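Side-chain contact in flagellar protein (Xanthomonas campestris pv. campestris, PDB 3C12), which caps the growing flagellar hook as FlgD, probably being required for hook formation and perhaps acting as a scaffold, and is represented here by its C-terminal domain: residues T128-L131 against A132-L135. Sequence-based numbering, arbitrary orientation.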
ATOM      1  N   THR A 128       1.363  10.380 -10.751  1.00 53.40           N
ATOM      2  CA  THR A 128       1.238  11.441  -9.773  1.00 53.59           C
ATOM      3  C   THR A 128       1.176  10.993  -8.334  1.00 53.38           C
ATOM      4  O   THR A 128       0.713   9.897  -8.017  1.00 54.09           O
ATOM      5  CB  THR A 128      -0.002  12.309 -10.073  1.00 54.00           C
ATOM      6  OG1 THR A 128       0.436  13.590 -10.548  1.00 54.84           O
ATOM      7  CG2 THR A 128      -0.899  12.463  -8.819  1.00 53.80           C
ATOM      8  N   SER A 129       1.644  11.868  -7.459  1.00 52.88           N
ATOM      9  CA  SER A 129       1.618  11.581  -6.053  1.00 52.75           C
ATOM     10  C   SER A 129       1.610  12.839  -5.230  1.00 52.06           C
ATOM     11  O   SER A 129       2.439  13.719  -5.414  1.00 50.36           O
ATOM     12  CB  SER A 129       2.821  10.739  -5.644  1.00 53.37           C
ATOM     13  OG  SER A 129       2.791  10.520  -4.241  1.00 55.05           O
ATOM     14  N   PRO A 130       0.651  12.946  -4.310  1.00 52.76           N
ATOM     15  CA  PRO A 130       0.601  14.138  -3.470  1.00 53.90           C
ATOM     16  C   PRO A 130       1.757  14.123  -2.463  1.00 55.26           C
ATOM     17  O   PRO A 130       2.079  13.087  -1.867  1.00 54.84           O
ATOM     18  CB  PRO A 130      -0.758  14.019  -2.792  1.00 53.12           C
ATOM     19  CG  PRO A 130      -0.958  12.538  -2.710  1.00 52.57           C
ATOM     20  CD  PRO A 130      -0.519  12.086  -4.072  1.00 52.25           C
ATOM     21  N   LEU A 131       2.410  15.266  -2.317  1.00 56.29           N
ATOM     22  CA  LEU A 131       3.496  15.398  -1.363  1.00 55.91           C
ATOM     23  C   LEU A 131       2.763  15.117  -0.058  1.00 56.49           C
ATOM     24  O   LEU A 131       1.892  15.899   0.341  1.00 59.11           O
ATOM     25  CB  LEU A 131       4.017  16.838  -1.392  1.00 55.78           C
ATOM     26  CG  LEU A 131       5.217  17.230  -0.533  1.00 55.59           C
ATOM     27  CD1 LEU A 131       4.806  17.307   0.932  1.00 53.55           C
ATOM     28  CD2 LEU A 131       6.339  16.221  -0.760  1.00 54.53           C
ATOM     29  N   ALA A 132       3.083  13.995   0.581  1.00 54.00           N
ATOM     30  CA  ALA A 132       2.427  13.590   1.829  1.00 53.43           C
ATOM     31  C   ALA A 132       2.393  12.081   1.816  1.00 53.51           C
ATOM     32  O   ALA A 132       2.618  11.431   2.840  1.00 53.36           O
ATOM     33  CB  ALA A 132       0.992  14.126   1.910  1.00 50.17           C
ATOM     34  N   ASN A 133       2.095  11.534   0.641  1.00 53.84           N
ATOM     35  CA  ASN A 133       2.046  10.101   0.467  1.00 53.80           C
ATOM     36  C   ASN A 133       3.472   9.602   0.473  1.00 54.23           C
ATOM     37  O   ASN A 133       3.710   8.404   0.461  1.00 54.46           O
ATOM     38  CB  ASN A 133       1.380   9.724  -0.856  1.00 55.29           C
ATOM     39  CG  ASN A 133      -0.118   9.947  -0.846  1.00 56.46           C
ATOM     40  OD1 ASN A 133      -0.859   9.233  -1.507  1.00 56.62           O
ATOM     41  ND2 ASN A 133      -0.570  10.946  -0.100  1.00 57.49           N
ATOM     42  N   VAL A 134       4.427  10.527   0.499  1.00 54.34           N
ATOM     43  CA  VAL A 134       5.830  10.133   0.505  1.00 54.83           C
ATOM     44  C   VAL A 134       6.226   9.519   1.844  1.00 55.78           C
ATOM     45  O   VAL A 134       5.890  10.043   2.905  1.00 55.97           O
ATOM     46  CB  VAL A 134       6.763  11.325   0.210  1.00 54.90           C
ATOM     47  CG1 VAL A 134       8.208  10.835   0.077  1.00 55.59           C
ATOM     48  CG2 VAL A 134       6.319  12.020  -1.063  1.00 54.13           C
ATOM     49  N   LEU A 135       6.934   8.396   1.780  1.00 55.83           N
ATOM     50  CA  LEU A 135       7.382   7.700   2.975  1.00 55.85           C
ATOM     51  C   LEU A 135       8.736   8.258   3.408  1.00 56.42           C
ATOM     52  O   LEU A 135       9.013   8.384   4.601  1.00 57.12           O
ATOM     53  CB  LEU A 135       7.481   6.189   2.700  1.00 55.44           C
ATOM     54  CG  LEU A 135       7.899   5.216   3.826  1.00 55.96           C
ATOM     55  CD1 LEU A 135       9.421   5.155   3.958  1.00 55.11           C
ATOM     56  CD2 LEU A 135       7.244   5.639   5.146  1.00 54.82           C
TER
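Pro130 and Asn133 close a four-residue beta turn, with the Asn133 N donating to Pro130 O at 2.9 Å. The N-H is nearly straight (162°), while the donor sits 30° out of the carbonyl plane of Pro130. Leu131 and Ala132 take the two corners; Leu131 has near type II backbone angles, but Ala132, at positive phi, lies far from them, which makes this at best a distorted type II turn. Over the same pair of end residues the side chains meet as well: the pyrrolidine of Pro130 sets its CG above the flat face of the Asn133 carboxamide, 3.1 Å from Asn133 ND2. The same Pro130 CG stands 3.3 Å from the amide carbon, Asn133 CG. Asn133 can reach this place because its CG lies beside its own backbone N and anti to the carbonyl carbon (chi1 -73°), which folds the amide back over the strand end. The turn follows strand 127-130, which pairs antiparallel with strand 118-123 in what is probably the tudor-like part of FlgD; Ser129 is backbone-bonded to Leu121 of that partner. On the buried Ser129, OG rests 3.8 Å from Asn133 CB, a van der Waals approach. Val134, just past the turn, reaches back with CG2 to lie 4.2 Å from Leu131 CD2, a loose apolar touch. Beyond the turn the chain meets strand 13-17, where Leu135 is backbone-bonded to Leu15 and Val134 packs on Val14 as well as on Leu121. Asn133 and Leu135 additionally pack on Leu135 and Asn133, respectively, of the second subunit.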